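Long-range contacts in magnetosome protein MamA (Magnetospirillum gryphiswaldense, PDB 3AS8), which probably acts as a tetratricopeptide-repeat scaffold that recognises its own kind and assembles into complexes associated with the magnetosome: residues Y24-V28 with I50-T55; V42-H47 with A72-V78; F110-R115 with R140-V146; A129-K134 with A149-Y154. The contacts are given in a common frame with arbitrary orientation. Residue numbers count along the deposited sequence, not the author numbering.

Contact 1: Y24-V28 with I50-T55; sequences YSEAV and IAYVKT. With SO4 (sulfate ion), chain D.
Helix 24-28 and helix 50-54 are both regular alpha-helical turns. Their axes approach to 8.5 Å, with 125° between their N-to-C directions and a signed crossing angle of -125°. Thr55 is the first residue to leave helical phi/psi. The CA of Tyr24 lies 4.8 Å from the CA of Ala51, so the backbones meet closely there. The small side chain of Ala51 allows this closeness. The CB of Ala51 is the bump, and Tyr24, Ala27 and Val28 shape the hollow. Ala51 CB lies 3.6 Å from Tyr24 O, 3.9 Å from Ala27 CB and 3.7 Å from Val28 CG2. On one flank, Tyr24 (chi1 m) lays its ring along helix 50-54. Lys54 CG sits over the ring face in a CH-pi contact, 3.4 Å from the centroid, while Ile50 CG2 is 3.6 Å from Tyr24 CE1. On another flank, Val28 (chi1 t) places CG1 3.5 Å from Tyr52 CE1. The Tyr52 hydroxyl is hydrogen-bonded to Glu32. Thr55 CG2 fits 3.8 Å from Ser25 OG, and Thr55 OG1 is hydrogen-bonded to Ala51 O at 2.8 Å. This is TPR packing, the second helix of one repeat against the first helix of the next. A water 2.5 Å from Tyr24 OH is also hydrogen-bonded to a sulfate, probably from the crystallisation liquor. No direct hydrogen bond crosses the pair, so the contact rests on apolar fit and CH-pi packing.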
loop_
_atom_site.group_PDB
_atom_site.type_symbol
_atom_site.label_atom_id
_atom_site.label_comp_id
_atom_site.label_asym_id
_atom_site.label_seq_id
_atom_site.Cartn_x
_atom_site.Cartn_y
_atom_site.Cartn_z
ATOM N N TYR A 24 -3.429 -8.745 -15.975
ATOM C CA TYR A 24 -4.482 -7.861 -15.435
ATOM C C TYR A 24 -5.565 -7.543 -16.425
ATOM O O TYR A 24 -6.744 -7.557 -16.080
ATOM C CB TYR A 24 -3.834 -6.597 -14.839
ATOM C CG TYR A 24 -2.937 -6.867 -13.630
ATOM C CD1 TYR A 24 -3.429 -7.385 -12.454
ATOM C CD2 TYR A 24 -1.565 -6.630 -13.696
ATOM C CE1 TYR A 24 -2.578 -7.627 -11.356
ATOM C CE2 TYR A 24 -0.750 -6.858 -12.665
ATOM C CZ TYR A 24 -1.243 -7.372 -11.498
ATOM O OH TYR A 24 -0.367 -7.617 -10.489
ATOM N N SER A 25 -5.198 -7.389 -17.695
ATOM C CA SER A 25 -6.183 -7.018 -18.727
ATOM C C SER A 25 -7.163 -8.196 -18.945
ATOM O O SER A 25 -8.387 -8.015 -19.012
ATOM C CB SER A 25 -5.466 -6.664 -20.052
ATOM O OG SER A 25 -4.559 -5.594 -19.974
ATOM N N GLU A 26 -6.619 -9.423 -18.998
ATOM C CA GLU A 26 -7.460 -10.607 -19.221
ATOM C C GLU A 26 -8.279 -10.829 -17.969
ATOM O O GLU A 26 -9.424 -11.276 -18.067
ATOM C CB GLU A 26 -6.604 -11.820 -19.601
ATOM C CG GLU A 26 -6.023 -11.736 -21.054
ATOM C CD GLU A 26 -4.891 -12.671 -21.342
ATOM O OE1 GLU A 26 -3.780 -12.559 -20.732
ATOM O OE2 GLU A 26 -5.115 -13.525 -22.204
ATOM N N ALA A 27 -7.733 -10.506 -16.790
ATOM C CA ALA A 27 -8.538 -10.538 -15.534
ATOM C C ALA A 27 -9.761 -9.596 -15.547
ATOM O O ALA A 27 -10.838 -9.952 -15.058
ATOM C CB ALA A 27 -7.667 -10.241 -14.248
ATOM N N VAL A 28 -9.594 -8.388 -16.084
ATOM C CA VAL A 28 -10.749 -7.467 -16.257
ATOM C C VAL A 28 -11.767 -8.091 -17.192
ATOM O O VAL A 28 -12.941 -8.131 -16.852
ATOM C CB VAL A 28 -10.335 -6.071 -16.807
ATOM C CG1 VAL A 28 -11.591 -5.133 -17.026
ATOM C CG2 VAL A 28 -9.342 -5.451 -15.886
ATOM N N ILE A 50 -8.036 -4.913 -8.063
ATOM C CA ILE A 50 -6.574 -4.929 -8.376
ATOM C C ILE A 50 -6.360 -4.728 -9.862
ATOM O O ILE A 50 -5.638 -3.844 -10.287
ATOM C CB ILE A 50 -5.926 -6.232 -7.866
ATOM C CG1 ILE A 50 -5.759 -6.241 -6.344
ATOM C CG2 ILE A 50 -4.459 -6.538 -8.464
ATOM C CD1 ILE A 50 -5.070 -7.596 -5.829
ATOM N N ALA A 51 -7.065 -5.506 -10.659
ATOM C CA ALA A 51 -6.980 -5.442 -12.129
ATOM C C ALA A 51 -7.394 -4.103 -12.711
ATOM O O ALA A 51 -6.737 -3.622 -13.644
ATOM C CB ALA A 51 -7.798 -6.607 -12.777
ATOM N N TYR A 52 -8.475 -3.505 -12.193
ATOM C CA TYR A 52 -8.887 -2.164 -12.616
ATOM C C TYR A 52 -7.859 -1.082 -12.256
ATOM O O TYR A 52 -7.554 -0.252 -13.126
ATOM C CB TYR A 52 -10.234 -1.735 -12.022
ATOM C CG TYR A 52 -11.471 -2.238 -12.721
ATOM C CD1 TYR A 52 -11.546 -2.328 -14.084
ATOM C CD2 TYR A 52 -12.615 -2.567 -11.971
ATOM C CE1 TYR A 52 -12.721 -2.730 -14.735
ATOM C CE2 TYR A 52 -13.797 -3.008 -12.595
ATOM C CZ TYR A 52 -13.844 -3.093 -13.983
ATOM O OH TYR A 52 -14.998 -3.524 -14.600
ATOM N N VAL A 53 -7.245 -1.173 -11.072
ATOM C CA VAL A 53 -6.201 -0.200 -10.743
ATOM C C VAL A 53 -4.965 -0.341 -11.669
ATOM O O VAL A 53 -4.374 0.659 -12.070
ATOM C CB VAL A 53 -5.761 -0.312 -9.274
ATOM C CG1 VAL A 53 -4.523 0.608 -8.965
ATOM C CG2 VAL A 53 -6.983 0.065 -8.362
ATOM N N LYS A 54 -4.594 -1.564 -11.964
ATOM C CA LYS A 54 -3.417 -1.870 -12.775
ATOM C C LYS A 54 -3.632 -1.393 -14.203
ATOM O O LYS A 54 -2.702 -0.986 -14.860
ATOM C CB LYS A 54 -3.120 -3.413 -12.746
ATOM C CG LYS A 54 -2.426 -3.949 -11.454
ATOM C CD LYS A 54 -0.969 -3.398 -11.253
ATOM C CE LYS A 54 -0.334 -3.927 -9.955
ATOM N NZ LYS A 54 1.153 -3.510 -9.871
ATOM N N THR A 55 -4.862 -1.432 -14.685
ATOM C CA THR A 55 -5.175 -1.062 -16.047
ATOM C C THR A 55 -5.695 0.345 -16.177
ATOM O O THR A 55 -6.065 0.752 -17.293
ATOM C CB THR A 55 -6.196 -2.037 -16.729
ATOM O OG1 THR A 55 -7.359 -2.145 -15.892
ATOM C CG2 THR A 55 -5.514 -3.472 -16.949
HETATM S S SO4 D . 3.142 -4.880 -13.123
HETATM O O1 SO4 D . 3.143 -5.829 -14.239
HETATM O O2 SO4 D . 4.172 -3.875 -13.410
HETATM O O3 SO4 D . 1.855 -4.191 -13.010
HETATM O O4 SO4 D . 3.386 -5.581 -11.854
HETATM O O HOH W 1 1.891 -6.687 -10.229
#

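Contact 2: V42-H47 with A72-V78; sequences VEVALH and APDNIKV
Two first helices of successive TPR motifs lie side by side here. Segment 42-47 is helical from end to end. Segment 72-78 leaves helix 58-71 at Ala72, makes a type I turn from Ala72 to Asn75 and enters the next helix at Ile76. Pro73 in this turn falls where the TPR consensus has proline. The CA pairs Val42-Ala72 and Leu46-Val78 set the register at 7.2 and 6.4 Å.

Apolar packing comes first. Val42 (chi1 p) brings CG2 to 4.0 Å from Ala72 CB and 4.2 Å from Val78 CG2. Leu46 (chi1 t, chi2 p) reaches one turn further on. Its CD1 is 4.2 Å from Val78 CG2, and its CD2 is 3.9 Å from Lys77 CD. Leu65 and Ile69 of helix 58-71 also pack on Leu46 and Val78 respectively.

The polar bonds hold the shape of each segment. Asn75 (chi1 t) is the N-cap, its OD1 accepting from Val78 N at 2.9 Å. His47 ND1 donates to Glu43 O at 2.8 Å.

Across the segments, His47 NE2 comes 3.7 Å from Lys77 NZ. A water bridges the segments: it accepts from Asn75 ND2 at 2.9 Å and donates to Glu43 OE2 at 3.1 Å.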
loop_
_atom_site.group_PDB
_atom_site.type_symbol
_atom_site.label_atom_id
_atom_site.label_comp_id
_atom_site.label_asym_id
_atom_site.label_seq_id
_atom_site.Cartn_x
_atom_site.Cartn_y
_atom_site.Cartn_z
ATOM N N VAL A 42 -16.203 -11.518 -2.439
ATOM C CA VAL A 42 -15.057 -10.632 -2.031
ATOM C C VAL A 42 -13.817 -10.954 -2.860
ATOM O O VAL A 42 -13.066 -10.058 -3.255
ATOM C CB VAL A 42 -14.736 -10.667 -0.489
ATOM C CG1 VAL A 42 -14.272 -12.008 -0.030
ATOM C CG2 VAL A 42 -13.650 -9.636 -0.118
ATOM N N GLU A 43 -13.654 -12.214 -3.217
ATOM C CA GLU A 43 -12.446 -12.630 -3.947
ATOM C C GLU A 43 -12.478 -12.138 -5.410
ATOM O O GLU A 43 -11.426 -11.764 -5.972
ATOM C CB GLU A 43 -12.358 -14.136 -3.816
ATOM C CG GLU A 43 -10.985 -14.700 -3.678
ATOM C CD GLU A 43 -10.150 -14.099 -2.581
ATOM O OE1 GLU A 43 -8.981 -13.768 -2.892
ATOM O OE2 GLU A 43 -10.619 -13.976 -1.430
ATOM N N VAL A 44 -13.692 -12.083 -5.980
ATOM C CA VAL A 44 -13.929 -11.540 -7.291
ATOM C C VAL A 44 -13.727 -10.006 -7.206
ATOM O O VAL A 44 -12.940 -9.441 -8.006
ATOM C CB VAL A 44 -15.323 -11.932 -7.829
ATOM C CG1 VAL A 44 -15.707 -11.044 -9.034
ATOM C CG2 VAL A 44 -15.354 -13.472 -8.185
ATOM N N ALA A 45 -14.343 -9.332 -6.207
ATOM C CA ALA A 45 -14.181 -7.875 -6.092
ATOM C C ALA A 45 -12.704 -7.431 -5.838
ATOM O O ALA A 45 -12.224 -6.443 -6.413
ATOM C CB ALA A 45 -15.136 -7.256 -5.027
ATOM N N LEU A 46 -11.987 -8.196 -5.038
ATOM C CA LEU A 46 -10.605 -7.929 -4.753
ATOM C C LEU A 46 -9.714 -8.037 -5.987
ATOM O O LEU A 46 -8.905 -7.134 -6.260
ATOM C CB LEU A 46 -10.110 -8.875 -3.728
ATOM C CG LEU A 46 -8.580 -8.932 -3.559
ATOM C CD1 LEU A 46 -7.985 -7.517 -3.104
ATOM C CD2 LEU A 46 -8.156 -9.986 -2.570
ATOM N N HIS A 47 -9.845 -9.141 -6.723
ATOM C CA HIS A 47 -9.039 -9.329 -7.908
ATOM C C HIS A 47 -9.402 -8.388 -9.072
ATOM O O HIS A 47 -8.518 -7.872 -9.762
ATOM C CB HIS A 47 -8.977 -10.819 -8.206
ATOM C CG HIS A 47 -8.125 -11.549 -7.215
ATOM N ND1 HIS A 47 -8.637 -12.191 -6.095
ATOM C CD2 HIS A 47 -6.774 -11.600 -7.092
ATOM C CE1 HIS A 47 -7.631 -12.679 -5.381
ATOM N NE2 HIS A 47 -6.497 -12.344 -5.965
ATOM N N ALA A 72 -16.016 -7.468 4.065
ATOM C CA ALA A 72 -15.045 -8.319 4.757
ATOM C C ALA A 72 -14.040 -7.363 5.453
ATOM O O ALA A 72 -12.900 -7.186 4.963
ATOM C CB ALA A 72 -14.369 -9.242 3.754
ATOM N N PRO A 73 -14.466 -6.726 6.576
ATOM C CA PRO A 73 -13.657 -5.683 7.244
ATOM C C PRO A 73 -12.283 -6.123 7.749
ATOM O O PRO A 73 -11.393 -5.273 7.892
ATOM C CB PRO A 73 -14.528 -5.211 8.427
ATOM C CG PRO A 73 -15.702 -6.168 8.505
ATOM C CD PRO A 73 -15.765 -6.981 7.251
ATOM N N ASP A 74 -12.116 -7.404 8.060
ATOM C CA ASP A 74 -10.823 -7.880 8.557
ATOM C C ASP A 74 -9.953 -8.533 7.494
ATOM O O ASP A 74 -8.963 -9.143 7.840
ATOM C CB ASP A 74 -10.995 -8.849 9.752
ATOM C CG ASP A 74 -11.910 -8.259 10.854
ATOM O OD1 ASP A 74 -13.001 -8.840 11.098
ATOM O OD2 ASP A 74 -11.551 -7.187 11.413
ATOM N N ASN A 75 -10.327 -8.437 6.211
ATOM C CA ASN A 75 -9.521 -9.007 5.160
ATOM C C ASN A 75 -8.283 -8.141 4.968
ATOM O O ASN A 75 -8.353 -7.001 4.536
ATOM C CB ASN A 75 -10.343 -9.118 3.849
ATOM C CG ASN A 75 -9.611 -9.857 2.755
ATOM O OD1 ASN A 75 -8.453 -9.514 2.417
ATOM N ND2 ASN A 75 -10.303 -10.877 2.143
ATOM N N ILE A 76 -7.132 -8.701 5.272
ATOM C CA ILE A 76 -5.881 -7.938 5.275
ATOM C C ILE A 76 -5.348 -7.695 3.877
ATOM O O ILE A 76 -4.712 -6.684 3.617
ATOM C CB ILE A 76 -4.828 -8.656 6.182
ATOM C CG1 ILE A 76 -5.271 -8.635 7.671
ATOM C CG2 ILE A 76 -3.414 -8.055 6.023
ATOM C CD1 ILE A 76 -5.454 -7.214 8.320
ATOM N N LYS A 77 -5.615 -8.627 2.977
ATOM C CA LYS A 77 -5.159 -8.546 1.595
ATOM C C LYS A 77 -5.885 -7.377 0.850
ATOM O O LYS A 77 -5.290 -6.673 0.036
ATOM C CB LYS A 77 -5.447 -9.909 0.977
ATOM C CG LYS A 77 -4.827 -10.255 -0.323
ATOM C CD LYS A 77 -5.258 -11.689 -0.681
ATOM C CE LYS A 77 -4.351 -12.256 -1.743
ATOM N NZ LYS A 77 -4.522 -11.439 -2.950
ATOM N N VAL A 78 -7.157 -7.177 1.168
ATOM C CA VAL A 78 -7.934 -6.033 0.699
ATOM C C VAL A 78 -7.436 -4.716 1.333
ATOM O O VAL A 78 -7.239 -3.703 0.679
ATOM C CB VAL A 78 -9.421 -6.131 1.038
ATOM C CG1 VAL A 78 -10.192 -4.876 0.426
ATOM C CG2 VAL A 78 -10.076 -7.445 0.524
HETATM O O HOH W 2 -8.645 -12.304 0.230
#

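Contact 3: F110-R115 with R140-V146; sequences FNVRFR and RPNEGKV. With SO4 (sulfate ion), chain B; SO4 (sulfate ion), chain C.
Helix 110-115 faces a turn that leads into another helix. Phe110 comes first, with chi1 t and its CA 7.5 Å from that of Arg140. The Arg140 guanidinium lies flat on its ring, centres 4.2 Å apart and planes at 9°. Arg140 NH1 also forms a salt bridge with Glu143 OE2 at 2.8 Å. Val146 CG2 meets the ring edge, 3.6 Å from Phe110 CZ. Next, Asn111 OD1 accepts from Arg115 NE at 3.0 Å and from a water that also binds Lys145 NZ. The setting is the junction between TPR motifs: a type I turn from Arg140 to Glu143, with Pro141 at the consensus proline position, precedes helix 144-156. Phe114 (chi1 t) packs CD1 4.1 Å from Val146 CG2. Lys145 CE lies over its face, 4.0 Å from the centroid, and Lys145 NZ makes an off-centre cation-pi contact at 4.3 Å. Arg115 NH1 comes within 3.9 Å of the like-charged Lys145 NZ. Separate sulfates, probably from the crystallisation liquor, bind Arg140 and Arg115.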
loop_
_atom_site.group_PDB
_atom_site.type_symbol
_atom_site.label_atom_id
_atom_site.label_comp_id
_atom_site.label_asym_id
_atom_site.label_seq_id
_atom_site.Cartn_x
_atom_site.Cartn_y
_atom_site.Cartn_z
ATOM N N PHE A 110 7.557 -3.921 5.528
ATOM C CA PHE A 110 8.251 -2.638 5.556
ATOM C C PHE A 110 7.481 -1.551 4.799
ATOM O O PHE A 110 7.271 -0.497 5.326
ATOM C CB PHE A 110 9.650 -2.769 4.968
ATOM C CG PHE A 110 10.358 -1.439 4.763
ATOM C CD1 PHE A 110 11.128 -0.880 5.778
ATOM C CD2 PHE A 110 10.245 -0.755 3.562
ATOM C CE1 PHE A 110 11.773 0.321 5.552
ATOM C CE2 PHE A 110 10.876 0.474 3.350
ATOM C CZ PHE A 110 11.616 0.994 4.328
ATOM N N ASN A 111 7.094 -1.816 3.552
ATOM C CA ASN A 111 6.387 -0.863 2.737
ATOM C C ASN A 111 5.159 -0.334 3.434
ATOM O O ASN A 111 4.906 0.841 3.392
ATOM C CB ASN A 111 6.028 -1.388 1.328
ATOM C CG ASN A 111 5.639 -0.277 0.382
ATOM O OD1 ASN A 111 6.312 0.750 0.328
ATOM N ND2 ASN A 111 4.502 -0.428 -0.297
ATOM N N VAL A 112 4.347 -1.199 3.985
ATOM C CA VAL A 112 3.136 -0.755 4.690
ATOM C C VAL A 112 3.470 0.239 5.807
ATOM O O VAL A 112 2.895 1.345 5.893
ATOM C CB VAL A 112 2.294 -1.946 5.211
ATOM C CG1 VAL A 112 1.259 -1.473 6.322
ATOM C CG2 VAL A 112 1.504 -2.651 4.084
ATOM N N ARG A 113 4.505 -0.041 6.601
ATOM C CA ARG A 113 4.825 0.833 7.724
ATOM C C ARG A 113 5.402 2.137 7.191
ATOM O O ARG A 113 5.117 3.192 7.716
ATOM C CB ARG A 113 5.888 0.154 8.633
ATOM C CG ARG A 113 6.368 0.970 9.794
ATOM C CD ARG A 113 5.281 1.443 10.698
ATOM N NE ARG A 113 4.742 0.384 11.536
ATOM C CZ ARG A 113 3.839 0.560 12.502
ATOM N NH1 ARG A 113 3.475 -0.462 13.233
ATOM N NH2 ARG A 113 3.359 1.741 12.814
ATOM N N PHE A 114 6.247 2.058 6.160
ATOM C CA PHE A 114 6.803 3.250 5.494
ATOM C C PHE A 114 5.730 4.187 4.936
ATOM O O PHE A 114 5.722 5.328 5.294
ATOM C CB PHE A 114 7.773 2.881 4.441
ATOM C CG PHE A 114 8.395 4.073 3.772
ATOM C CD1 PHE A 114 9.310 4.887 4.451
ATOM C CD2 PHE A 114 8.000 4.453 2.509
ATOM C CE1 PHE A 114 9.823 5.971 3.866
ATOM C CE2 PHE A 114 8.532 5.490 1.911
ATOM C CZ PHE A 114 9.428 6.291 2.557
ATOM N N ARG A 115 4.758 3.641 4.191
ATOM C CA ARG A 115 3.688 4.435 3.615
ATOM C C ARG A 115 2.752 4.992 4.661
ATOM O O ARG A 115 2.231 6.093 4.500
ATOM C CB ARG A 115 2.930 3.626 2.519
ATOM C CG ARG A 115 3.874 3.090 1.392
ATOM C CD ARG A 115 4.483 4.157 0.602
ATOM N NE ARG A 115 5.475 3.570 -0.274
ATOM C CZ ARG A 115 6.323 4.235 -1.039
ATOM N NH1 ARG A 115 7.219 3.550 -1.746
ATOM N NH2 ARG A 115 6.287 5.574 -1.106
ATOM N N ARG A 140 14.485 -2.347 8.295
ATOM C CA ARG A 140 15.529 -2.193 7.292
ATOM C C ARG A 140 16.383 -1.006 7.674
ATOM O O ARG A 140 16.146 0.106 7.207
ATOM C CB ARG A 140 14.988 -1.928 5.901
ATOM C CG ARG A 140 14.133 -3.028 5.292
ATOM C CD ARG A 140 13.871 -2.721 3.865
ATOM N NE ARG A 140 12.888 -3.637 3.278
ATOM C CZ ARG A 140 12.230 -3.397 2.146
ATOM N NH1 ARG A 140 12.515 -2.337 1.410
ATOM N NH2 ARG A 140 11.374 -4.282 1.695
ATOM N N PRO A 141 17.390 -1.248 8.510
ATOM C CA PRO A 141 18.124 -0.162 9.078
ATOM C C PRO A 141 19.060 0.515 8.079
ATOM O O PRO A 141 19.678 1.508 8.453
ATOM C CB PRO A 141 19.013 -0.836 10.134
ATOM C CG PRO A 141 18.432 -2.135 10.400
ATOM C CD PRO A 141 17.583 -2.531 9.245
ATOM N N ASN A 142 19.237 -0.108 6.928
ATOM C CA ASN A 142 20.106 0.475 5.916
ATOM C C ASN A 142 19.303 1.233 4.820
ATOM O O ASN A 142 19.877 1.687 3.823
ATOM C CB ASN A 142 21.126 -0.545 5.340
ATOM C CG ASN A 142 22.308 -0.783 6.269
ATOM O OD1 ASN A 142 22.365 -0.275 7.410
ATOM N ND2 ASN A 142 23.284 -1.559 5.783
ATOM N N GLU A 143 18.022 1.464 5.068
ATOM C CA GLU A 143 17.206 2.320 4.176
ATOM C C GLU A 143 17.391 3.834 4.483
ATOM O O GLU A 143 16.763 4.434 5.386
ATOM C CB GLU A 143 15.732 1.907 4.157
ATOM C CG GLU A 143 15.426 0.599 3.476
ATOM C CD GLU A 143 14.975 0.685 1.988
ATOM O OE1 GLU A 143 15.028 1.769 1.342
ATOM O OE2 GLU A 143 14.571 -0.391 1.449
ATOM N N GLY A 144 18.278 4.442 3.711
ATOM C CA GLY A 144 18.449 5.879 3.673
ATOM C C GLY A 144 17.208 6.736 3.536
ATOM O O GLY A 144 17.104 7.755 4.206
ATOM N N LYS A 145 16.244 6.310 2.700
ATOM C CA LYS A 145 15.038 7.100 2.509
ATOM C C LYS A 145 14.291 7.212 3.839
ATOM O O LYS A 145 13.450 8.122 3.996
ATOM C CB LYS A 145 14.122 6.532 1.385
ATOM C CG LYS A 145 13.349 5.223 1.738
ATOM C CD LYS A 145 12.477 4.730 0.541
ATOM C CE LYS A 145 11.733 3.496 0.881
ATOM N NZ LYS A 145 10.731 3.109 -0.170
ATOM N N VAL A 146 14.463 6.241 4.754
ATOM C CA VAL A 146 13.694 6.300 5.993
ATOM C C VAL A 146 14.315 7.391 6.908
ATOM O O VAL A 146 13.611 8.210 7.524
ATOM C CB VAL A 146 13.600 4.943 6.721
ATOM C CG1 VAL A 146 12.702 5.144 8.051
ATOM C CG2 VAL A 146 13.012 3.954 5.807
HETATM S S SO4 B . 9.591 -2.216 -1.107
HETATM O O1 SO4 B . 10.352 -2.331 -2.373
HETATM O O2 SO4 B . 10.308 -1.259 -0.223
HETATM O O3 SO4 B . 8.241 -1.748 -1.434
HETATM O O4 SO4 B . 9.445 -3.483 -0.386
HETATM S S SO4 C . 8.406 5.984 -4.246
HETATM O O1 SO4 C . 7.043 5.578 -4.615
HETATM O O2 SO4 C . 9.293 4.812 -4.213
HETATM O O3 SO4 C . 8.912 6.932 -5.239
HETATM O O4 SO4 C . 8.416 6.676 -2.956
HETATM O O HOH W 3 8.966 0.998 0.738
#

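Contact 4: A129-K134 with A149-Y154; sequences AIDSFK and AIAYSY
The second helix of one TPR motif packs almost antiparallel on the first helix of the next. The axes of helix 129-134 and helix 149-154 approach to 9.5 Å, at 164° between their N-to-C directions and a signed crossing angle of -164°. Ala149 starts the contact. Its CB makes a CH-pi contact with the face of the Phe133 ring (chi1 m), 3.6 Å from the centroid. Ile150 (chi1 m, chi2 t) follows, its CA 5.6 Å from the CA of Ile130. Its CG1 presses to 3.3 Å from Phe133 CB, and its CD1 is 4.0 Å from Lys134 CG. Ser153 CB packs 3.6 Å from Ile130 CG1. Ser153 OG lies at the Phe133 ring edge, 3.6 Å from CE2, and is hydrogen-bonded to Asp121 of helix 110-122. Tyr154 (chi1 m) takes Ile130 CD1 over its face, 3.7 Å from the centroid. At its far end, one water bonds both Tyr154 OH, at 3.0 Å, and Lys134 NZ, at 2.9 Å.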
loop_
_atom_site.group_PDB
_atom_site.type_symbol
_atom_site.label_atom_id
_atom_site.label_comp_id
_atom_site.label_asym_id
_atom_site.label_seq_id
_atom_site.Cartn_x
_atom_site.Cartn_y
_atom_site.Cartn_z
ATOM N N ALA A 129 4.347 10.192 12.619
ATOM C CA ALA A 129 5.007 9.716 11.407
ATOM C C ALA A 129 6.378 9.174 11.815
ATOM O O ALA A 129 6.804 8.122 11.373
ATOM C CB ALA A 129 5.168 10.874 10.391
ATOM N N ILE A 130 7.049 9.900 12.683
ATOM C CA ILE A 130 8.392 9.558 13.114
ATOM C C ILE A 130 8.396 8.227 13.850
ATOM O O ILE A 130 9.300 7.435 13.642
ATOM C CB ILE A 130 8.993 10.658 13.923
ATOM C CG1 ILE A 130 9.395 11.777 13.006
ATOM C CG2 ILE A 130 10.308 10.198 14.738
ATOM C CD1 ILE A 130 9.782 12.998 13.699
ATOM N N ASP A 131 7.436 8.019 14.715
ATOM C CA ASP A 131 7.199 6.732 15.370
ATOM C C ASP A 131 7.156 5.608 14.320
ATOM O O ASP A 131 7.851 4.591 14.426
ATOM C CB ASP A 131 5.869 6.771 16.154
ATOM C CG ASP A 131 5.936 7.600 17.473
ATOM O OD1 ASP A 131 4.870 7.737 18.071
ATOM O OD2 ASP A 131 7.013 8.094 17.912
ATOM N N SER A 132 6.360 5.793 13.275
ATOM C CA SER A 132 6.227 4.768 12.229
ATOM C C SER A 132 7.520 4.592 11.422
ATOM O O SER A 132 7.979 3.453 11.211
ATOM C CB SER A 132 5.002 5.096 11.314
ATOM O OG SER A 132 3.842 4.524 11.906
ATOM N N PHE A 133 8.156 5.690 11.029
ATOM C CA PHE A 133 9.468 5.649 10.383
ATOM C C PHE A 133 10.540 4.934 11.214
ATOM O O PHE A 133 11.299 4.136 10.698
ATOM C CB PHE A 133 9.996 7.037 9.962
ATOM C CG PHE A 133 9.182 7.748 8.912
ATOM C CD1 PHE A 133 8.746 7.093 7.762
ATOM C CD2 PHE A 133 8.862 9.114 9.052
ATOM C CE1 PHE A 133 8.023 7.775 6.773
ATOM C CE2 PHE A 133 8.126 9.782 8.064
ATOM C CZ PHE A 133 7.696 9.103 6.924
ATOM N N LYS A 134 10.545 5.139 12.526
ATOM C CA LYS A 134 11.437 4.378 13.356
ATOM C C LYS A 134 11.204 2.860 13.461
ATOM O O LYS A 134 12.161 2.108 13.531
ATOM C CB LYS A 134 11.513 5.015 14.708
ATOM C CG LYS A 134 12.270 6.354 14.589
ATOM C CD LYS A 134 12.560 6.978 15.970
ATOM C CE LYS A 134 13.292 8.328 15.794
ATOM N NZ LYS A 134 13.503 8.920 17.116
ATOM N N ALA A 149 13.175 10.706 5.521
ATOM C CA ALA A 149 11.785 10.982 5.852
ATOM C C ALA A 149 11.722 11.460 7.328
ATOM O O ALA A 149 11.003 12.400 7.659
ATOM C CB ALA A 149 10.872 9.707 5.619
ATOM N N ILE A 150 12.499 10.852 8.195
ATOM C CA ILE A 150 12.458 11.221 9.620
ATOM C C ILE A 150 13.046 12.631 9.797
ATOM O O ILE A 150 12.499 13.455 10.535
ATOM C CB ILE A 150 13.292 10.259 10.510
ATOM C CG1 ILE A 150 12.595 8.945 10.751
ATOM C CG2 ILE A 150 13.543 10.887 11.949
ATOM C CD1 ILE A 150 13.703 7.836 11.198
ATOM N N ALA A 151 14.154 12.910 9.092
ATOM C CA ALA A 151 14.775 14.273 9.091
ATOM C C ALA A 151 13.789 15.338 8.696
ATOM O O ALA A 151 13.650 16.377 9.337
ATOM C CB ALA A 151 15.965 14.308 8.110
ATOM N N TYR A 152 13.074 15.097 7.605
ATOM C CA TYR A 152 12.083 16.061 7.112
ATOM C C TYR A 152 10.928 16.270 8.109
ATOM O O TYR A 152 10.468 17.364 8.272
ATOM C CB TYR A 152 11.588 15.671 5.691
ATOM C CG TYR A 152 10.785 16.777 5.005
ATOM C CD1 TYR A 152 11.190 18.118 5.111
ATOM C CD2 TYR A 152 9.608 16.495 4.241
ATOM C CE1 TYR A 152 10.486 19.137 4.523
ATOM C CE2 TYR A 152 8.886 17.542 3.617
ATOM C CZ TYR A 152 9.347 18.854 3.775
ATOM O OH TYR A 152 8.698 19.925 3.234
ATOM N N SER A 153 10.477 15.229 8.793
ATOM C CA SER A 153 9.369 15.386 9.714
ATOM C C SER A 153 9.864 16.276 10.898
ATOM O O SER A 153 9.183 17.172 11.349
ATOM C CB SER A 153 8.915 14.031 10.195
ATOM O OG SER A 153 8.290 13.186 9.218
ATOM N N TYR A 154 11.077 16.019 11.377
ATOM C CA TYR A 154 11.630 16.828 12.426
ATOM C C TYR A 154 11.730 18.287 11.963
ATOM O O TYR A 154 11.338 19.199 12.694
ATOM C CB TYR A 154 12.951 16.293 12.901
ATOM C CG TYR A 154 12.944 15.207 13.981
ATOM C CD1 TYR A 154 12.360 15.407 15.242
ATOM C CD2 TYR A 154 13.641 14.038 13.778
ATOM C CE1 TYR A 154 12.403 14.397 16.238
ATOM C CE2 TYR A 154 13.699 13.062 14.724
ATOM C CZ TYR A 154 13.072 13.232 15.961
ATOM O OH TYR A 154 13.197 12.194 16.818
HETATM O O HOH W 4 15.744 10.692 16.670
#

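From the N terminus, contact 1 closes the first loop, joining helix 24-31 to helix 42-54. Contact 2 opens inside that loop, on the same helix 42-54, and closes beyond helix 58-71. The two therefore cross and link successive TPR motifs. Contact 3 starts a second group after both have closed, on the opposite side of the chain's centre. It joins helix 110-122 to the start of helix 144-156. Contact 4 crosses it, tying helix 126-139 to helix 144-156. These two contacts touch, with Arg113 NH2 3.0 Å from Ser132 OG in a probable hydrogen bond. The centres of contacts 2 and 3 are 26 Å apart.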